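Local coordinates for beta-phenylalanine aminotransferase (Variovorax paradoxus, PDB 4AO9), which probably transfers the amino group of beta-phenylalanine to a keto acid acceptor, using pyridoxal-5'-phosphate as cofactor, at residues R169-V174 against D198-P203; I221-V226 against L256-E261. All coordinates share one frame; numbering follows the deposited sequence.

Contact 1: residues R169-V174 against D198-P203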
loop_
_atom_site.group_PDB
_atom_site.type_symbol
_atom_site.label_atom_id
_atom_site.label_comp_id
_atom_site.label_asym_id
_atom_site.label_seq_id
_atom_site.Cartn_x
_atom_site.Cartn_y
_atom_site.Cartn_z
ATOM N N ARG A 169 20.451 -6.993 14.015
ATOM C CA ARG A 169 21.444 -7.011 12.931
ATOM C C ARG A 169 20.922 -6.207 11.749
ATOM O O ARG A 169 19.737 -5.877 11.699
ATOM C CB ARG A 169 21.742 -8.445 12.470
ATOM C CG ARG A 169 22.208 -9.385 13.584
ATOM C CD ARG A 169 22.218 -10.801 13.068
ATOM N NE ARG A 169 22.667 -11.745 14.088
ATOM C CZ ARG A 169 22.966 -13.011 13.832
ATOM N NH1 ARG A 169 22.864 -13.487 12.593
ATOM N NH2 ARG A 169 23.396 -13.791 14.818
ATOM N N ARG A 170 21.795 -5.911 10.791
ATOM C CA ARG A 170 21.416 -5.003 9.687
ATOM C C ARG A 170 21.464 -5.574 8.275
ATOM O O ARG A 170 20.829 -5.034 7.378
ATOM C CB ARG A 170 22.309 -3.754 9.685
ATOM C CG ARG A 170 22.491 -3.079 11.028
ATOM C CD ARG A 170 21.194 -2.541 11.548
ATOM N NE ARG A 170 20.635 -1.530 10.657
ATOM C CZ ARG A 170 19.386 -1.083 10.725
ATOM N NH1 ARG A 170 18.549 -1.560 11.644
ATOM N NH2 ARG A 170 18.976 -0.152 9.877
ATOM N N LYS A 171 22.245 -6.627 8.055
ATOM C CA LYS A 171 22.471 -7.091 6.693
ATOM C C LYS A 171 21.359 -8.019 6.230
ATOM O O LYS A 171 20.897 -8.881 6.979
ATOM C CB LYS A 171 23.839 -7.756 6.581
ATOM C CG LYS A 171 24.285 -7.942 5.147
ATOM C CD LYS A 171 25.696 -8.510 5.035
ATOM C CE LYS A 171 26.769 -7.552 5.557
ATOM N NZ LYS A 171 26.941 -6.308 4.733
ATOM N N ILE A 172 20.922 -7.835 4.989
ATOM C CA ILE A 172 19.814 -8.596 4.424
ATOM C C ILE A 172 20.302 -9.338 3.183
ATOM O O ILE A 172 20.799 -8.719 2.248
ATOM C CB ILE A 172 18.655 -7.664 4.032
ATOM C CG1 ILE A 172 18.149 -6.909 5.266
ATOM C CG2 ILE A 172 17.529 -8.472 3.346
ATOM C CD1 ILE A 172 17.187 -5.773 4.926
ATOM N N VAL A 173 20.199 -10.667 3.189
ATOM C CA VAL A 173 20.524 -11.464 2.008
ATOM C C VAL A 173 19.301 -11.606 1.115
ATOM O O VAL A 173 18.227 -12.007 1.564
ATOM C CB VAL A 173 21.073 -12.853 2.412
ATOM C CG1 VAL A 173 21.227 -13.759 1.190
ATOM C CG2 VAL A 173 22.404 -12.706 3.131
ATOM N N VAL A 174 19.483 -11.231 -0.147
ATOM C CA VAL A 174 18.476 -11.405 -1.196
ATOM C C VAL A 174 19.156 -12.033 -2.409
ATOM O O VAL A 174 20.382 -12.252 -2.408
ATOM C CB VAL A 174 17.824 -10.055 -1.599
ATOM C CG1 VAL A 174 16.933 -9.535 -0.460
ATOM C CG2 VAL A 174 18.887 -9.018 -2.011
ATOM N N ASP A 198 20.990 -2.494 3.898
ATOM C CA ASP A 198 22.256 -3.150 3.588
ATOM C C ASP A 198 22.005 -4.518 2.945
ATOM O O ASP A 198 21.971 -5.536 3.634
ATOM C CB ASP A 198 23.112 -3.292 4.847
ATOM C CG ASP A 198 24.444 -3.958 4.559
ATOM O OD1 ASP A 198 24.952 -3.804 3.426
ATOM O OD2 ASP A 198 24.957 -4.646 5.458
ATOM N N PHE A 199 21.827 -4.536 1.629
ATOM C CA PHE A 199 21.566 -5.781 0.907
ATOM C C PHE A 199 22.831 -6.472 0.427
ATOM O O PHE A 199 23.688 -5.837 -0.205
ATOM C CB PHE A 199 20.674 -5.516 -0.309
ATOM C CG PHE A 199 19.262 -5.151 0.033
ATOM C CD1 PHE A 199 18.408 -6.079 0.627
ATOM C CD2 PHE A 199 18.765 -3.875 -0.260
ATOM C CE1 PHE A 199 17.083 -5.742 0.938
ATOM C CE2 PHE A 199 17.452 -3.541 0.051
ATOM C CZ PHE A 199 16.613 -4.467 0.634
ATOM N N LEU A 200 22.915 -7.777 0.692
ATOM C CA LEU A 200 23.924 -8.648 0.083
ATOM C C LEU A 200 23.208 -9.509 -0.958
ATOM O O LEU A 200 22.363 -10.343 -0.607
ATOM C CB LEU A 200 24.583 -9.520 1.150
ATOM C CG LEU A 200 25.522 -10.628 0.669
ATOM C CD1 LEU A 200 26.688 -10.062 -0.147
ATOM C CD2 LEU A 200 26.051 -11.403 1.860
ATOM N N VAL A 201 23.537 -9.294 -2.235
ATOM C CA VAL A 201 22.826 -9.927 -3.341
ATOM C C VAL A 201 23.622 -11.130 -3.833
ATOM O O VAL A 201 24.766 -10.986 -4.301
ATOM C CB VAL A 201 22.576 -8.934 -4.521
ATOM C CG1 VAL A 201 21.727 -9.600 -5.607
ATOM C CG2 VAL A 201 21.900 -7.654 -4.026
ATOM N N LEU A 202 23.011 -12.307 -3.727
ATOM C CA LEU A 202 23.660 -13.569 -4.065
ATOM C C LEU A 202 22.957 -14.216 -5.247
ATOM O O LEU A 202 21.798 -13.917 -5.523
ATOM C CB LEU A 202 23.619 -14.505 -2.849
ATOM C CG LEU A 202 24.330 -14.030 -1.576
ATOM C CD1 LEU A 202 24.264 -15.104 -0.486
ATOM C CD2 LEU A 202 25.786 -13.643 -1.847
ATOM N N PRO A 203 23.641 -15.129 -5.950
ATOM C CA PRO A 203 22.995 -15.746 -7.111
ATOM C C PRO A 203 21.869 -16.710 -6.734
ATOM O O PRO A 203 22.046 -17.571 -5.876
ATOM C CB PRO A 203 24.139 -16.511 -7.798
ATOM C CG PRO A 203 25.389 -16.081 -7.106
ATOM C CD PRO A 203 25.033 -15.576 -5.764
HETATM O O HOH W 1 19.816 -2.691 6.486
#
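Lys171 NZ meets Asp198 OD2 at 2.7 Å in a salt bridge that uses the syn lone pair of the oxygen, on the side of OD1. The lysine chain starts with CG anti to the backbone N (chi1 -165°) and then bends at chi3 and chi4, curling the ammonium group back to the carboxylate; Lys171 CG itself passes 3.4 Å from Asp198 OD2, while CD lies against CB of Leu200. With an alanine here the ammonium and the methylenes beside the carboxylate are gone, and Asp198 would probably lose its charged mate across the strands and be freer to turn. The backbones run parallel. Ile172 bonds through N to Asp198 O (2.9 Å) and through O to Leu200 N, straddling Phe199; Val174 straddles Val201 in the same way, between Leu200 O and Leu202 N. All four bonds are nearly straight. Just before the first of these bonds a water bridges Arg170 O and Asp198 N, donating to the carbonyl and accepting from the amide. On one face Phe199 lies alongside Ile172, whose CG2 touches ring atom CE1 at 3.7 Å, and CG1 of Val174 approaches Phe199 CD1 at 3.9 Å. Val174 CG2 turns instead to CG2 of Val201. On the other face Val173 divides its methyls: CG1 touches Leu202 CD1 at 3.7 Å and CG2 faces Leu200 CD2 more loosely. Phe186 meets the Phe199 ring edge-to-face, and Arg170 packs on Pro196 of the second subunit. Strand 198-202 is an outermost strand, within the chain, of the large mixed sheet of the PLP-binding domain, as in fold-type I aminotransferases; strand 171-175 joins it to strand 221-226, with helix 152-167 packed on Ile172 and helix 207-216 touching Leu202.

Contact 2: residues I221-V226 against L256-E261. With PLP (pyridoxal-5'-phosphate), chain C.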
loop_
_atom_site.group_PDB
_atom_site.type_symbol
_atom_site.label_atom_id
_atom_site.label_comp_id
_atom_site.label_asym_id
_atom_site.label_seq_id
_atom_site.Cartn_x
_atom_site.Cartn_y
_atom_site.Cartn_z
ATOM N N ILE A 221 24.060 -10.931 9.525
ATOM C CA ILE A 221 22.873 -11.202 8.705
ATOM C C ILE A 221 21.615 -11.336 9.548
ATOM O O ILE A 221 21.485 -12.274 10.341
ATOM C CB ILE A 221 23.060 -12.432 7.790
ATOM C CG1 ILE A 221 24.201 -12.170 6.797
ATOM C CG2 ILE A 221 21.751 -12.725 7.036
ATOM C CD1 ILE A 221 24.672 -13.414 6.077
ATOM N N ALA A 222 20.699 -10.384 9.375
ATOM C CA ALA A 222 19.422 -10.399 10.077
ATOM C C ALA A 222 18.464 -11.381 9.433
ATOM O O ALA A 222 17.670 -12.039 10.118
ATOM C CB ALA A 222 18.795 -9.000 10.054
ATOM N N VAL A 223 18.508 -11.457 8.109
ATOM C CA VAL A 223 17.445 -12.121 7.379
ATOM C C VAL A 223 17.918 -12.552 6.005
ATOM O O VAL A 223 18.763 -11.894 5.390
ATOM C CB VAL A 223 16.170 -11.208 7.337
ATOM C CG1 VAL A 223 16.468 -9.881 6.725
ATOM C CG2 VAL A 223 15.005 -11.900 6.647
ATOM N N VAL A 224 17.412 -13.706 5.573
ATOM C CA VAL A 224 17.540 -14.185 4.200
ATOM C C VAL A 224 16.135 -14.133 3.623
ATOM O O VAL A 224 15.242 -14.787 4.146
ATOM C CB VAL A 224 18.071 -15.639 4.168
ATOM C CG1 VAL A 224 18.159 -16.128 2.722
ATOM C CG2 VAL A 224 19.449 -15.727 4.865
ATOM N N LEU A 225 15.945 -13.329 2.578
ATOM C CA LEU A 225 14.625 -13.121 1.966
ATOM C C LEU A 225 14.632 -13.703 0.560
ATOM O O LEU A 225 15.507 -13.371 -0.253
ATOM C CB LEU A 225 14.282 -11.620 1.941
ATOM C CG LEU A 225 13.049 -11.213 1.117
ATOM C CD1 LEU A 225 11.767 -11.741 1.724
ATOM C CD2 LEU A 225 12.970 -9.692 0.982
ATOM N N VAL A 226 13.686 -14.596 0.276
ATOM C CA VAL A 226 13.694 -15.308 -1.002
ATOM C C VAL A 226 12.292 -15.727 -1.444
ATOM O O VAL A 226 11.433 -16.073 -0.617
ATOM C CB VAL A 226 14.650 -16.548 -0.922
ATOM C CG1 VAL A 226 14.080 -17.612 0.015
ATOM C CG2 VAL A 226 14.946 -17.144 -2.312
ATOM N N LEU A 256 16.923 -14.866 10.434
ATOM C CA LEU A 256 15.582 -15.335 10.087
ATOM C C LEU A 256 15.494 -15.636 8.601
ATOM O O LEU A 256 16.047 -14.905 7.781
ATOM C CB LEU A 256 14.531 -14.288 10.479
ATOM C CG LEU A 256 14.410 -13.877 11.952
ATOM C CD1 LEU A 256 13.229 -12.930 12.099
ATOM C CD2 LEU A 256 14.195 -15.082 12.853
ATOM N N LEU A 257 14.799 -16.706 8.250
ATOM C CA LEU A 257 14.479 -16.952 6.847
ATOM C C LEU A 257 13.084 -16.416 6.600
ATOM O O LEU A 257 12.156 -16.719 7.357
ATOM C CB LEU A 257 14.508 -18.450 6.520
ATOM C CG LEU A 257 14.095 -18.908 5.120
ATOM C CD1 LEU A 257 15.094 -18.422 4.063
ATOM C CD2 LEU A 257 13.982 -20.434 5.103
ATOM N N VAL A 258 12.945 -15.603 5.558
ATOM C CA VAL A 258 11.638 -15.076 5.160
ATOM C C VAL A 258 11.333 -15.549 3.748
ATOM O O VAL A 258 12.093 -15.270 2.806
ATOM C CB VAL A 258 11.590 -13.531 5.236
ATOM C CG1 VAL A 258 10.240 -13.010 4.734
ATOM C CG2 VAL A 258 11.877 -13.045 6.658
ATOM N N PHE A 259 10.247 -16.309 3.613
ATOM C CA PHE A 259 9.752 -16.651 2.290
ATOM C C PHE A 259 8.725 -15.627 1.823
ATOM O O PHE A 259 7.682 -15.416 2.472
ATOM C CB PHE A 259 9.109 -18.040 2.260
ATOM C CG PHE A 259 10.080 -19.202 2.169
ATOM C CD1 PHE A 259 11.244 -19.148 1.401
ATOM C CD2 PHE A 259 9.765 -20.391 2.816
ATOM C CE1 PHE A 259 12.097 -20.256 1.306
ATOM C CE2 PHE A 259 10.620 -21.500 2.739
ATOM C CZ PHE A 259 11.778 -21.431 1.994
ATOM N N ASP A 260 9.017 -15.035 0.670
ATOM C CA ASP A 260 8.064 -14.185 -0.019
ATOM C C ASP A 260 7.156 -15.096 -0.839
ATOM O O ASP A 260 7.549 -15.568 -1.906
ATOM C CB ASP A 260 8.821 -13.181 -0.906
ATOM C CG ASP A 260 7.886 -12.256 -1.671
ATOM O OD1 ASP A 260 6.684 -12.562 -1.786
ATOM O OD2 ASP A 260 8.362 -11.218 -2.158
ATOM N N GLU A 261 5.957 -15.346 -0.316
ATOM C CA GLU A 261 4.964 -16.172 -1.015
ATOM C C GLU A 261 3.818 -15.328 -1.553
ATOM O O GLU A 261 2.713 -15.821 -1.788
ATOM C CB GLU A 261 4.465 -17.328 -0.133
ATOM C CG GLU A 261 5.572 -18.326 0.249
ATOM C CD GLU A 261 5.081 -19.747 0.283
ATOM O OE1 GLU A 261 4.907 -20.328 -0.802
ATOM O OE2 GLU A 261 4.839 -20.257 1.388
HETATM N N1 PLP C . 6.594 -10.059 -4.052
HETATM C C2 PLP C . 6.233 -10.845 -5.066
HETATM C C2A PLP C . 6.921 -12.207 -5.172
HETATM C C3 PLP C . 5.254 -10.425 -5.971
HETATM O O3 PLP C . 4.935 -11.190 -6.900
HETATM C C4 PLP C . 4.629 -9.173 -5.848
HETATM C C4A PLP C . 3.529 -8.672 -6.804
HETATM C C5 PLP C . 5.077 -8.370 -4.775
HETATM C C6 PLP C . 6.056 -8.845 -3.902
HETATM C C5A PLP C . 4.497 -6.964 -4.534
HETATM O O4P PLP C . 3.174 -6.890 -4.203
HETATM P P PLP C . 2.422 -5.493 -4.483
HETATM O O1P PLP C . 2.423 -5.270 -6.043
HETATM O O2P PLP C . 3.215 -4.336 -3.780
HETATM O O3P PLP C . 1.068 -5.644 -3.874
#
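Val223 and Val258 press together unusually hard: their CG2 methyls stand 3.3 Å apart, tighter than ordinary van der Waals contact. The other methyl of Val258, CG1, meets Leu225 CD1 at 3.6 Å, placing the valine between two side chains of the partner strand. On the opposite face Val226 CG1 sits at the edge of the Phe259 ring, 3.5 Å from CD1, placed there by a chi1 of 69°, which puts this methyl between the backbone N and the carbonyl carbon. Leu257 CD2 lies over one face of the same ring, toward its rim, and Leu257 CD1 reaches Val224 CG1. Five backbone bonds zip the parallel strands, from Leu256 N to Ala222 O at one end to Asp260 N and Val226 O at the other. In that last bond (2.9 Å) the amide approaches from above the carbonyl plane, 39° out of it, just where the strand delivers Asp260 to the cofactor: Asp260 OD2 lies 2.8 Å from N1 of PLP, as in related fold-type I aminotransferases. OD2 is also hydrogen-bonded to His180 ND1 and Asn156 ND2, and OD1 to Val262 N, which fixes the carboxylate's rotation. Both strands are buried inside the large mixed sheet, flanked by strands 171-175 and 282-286, with helix 152-167 packed on Ala222 and Val223.

Following the chain from the N terminus, helix 152-167 leads into segment 169-174, and contact 1 closes the mostly irregular excursion that returns at 198-203. Helix 207-216 then carries the chain across to 221-226, on the far side of strand 171-175. Contact 2 opens there and closes at 256-261, after an excursion that includes helix 240-253. The two closures are in series, neither nested nor crossed, with centres about 10 Å apart. They adjoin in one sheet, where Lys171 O and Val173 O probably accept hydrogen bonds from Ala222 N and Leu225 N. Together they line up four parallel strands, from an outermost strand to the one ending at the PLP pocket.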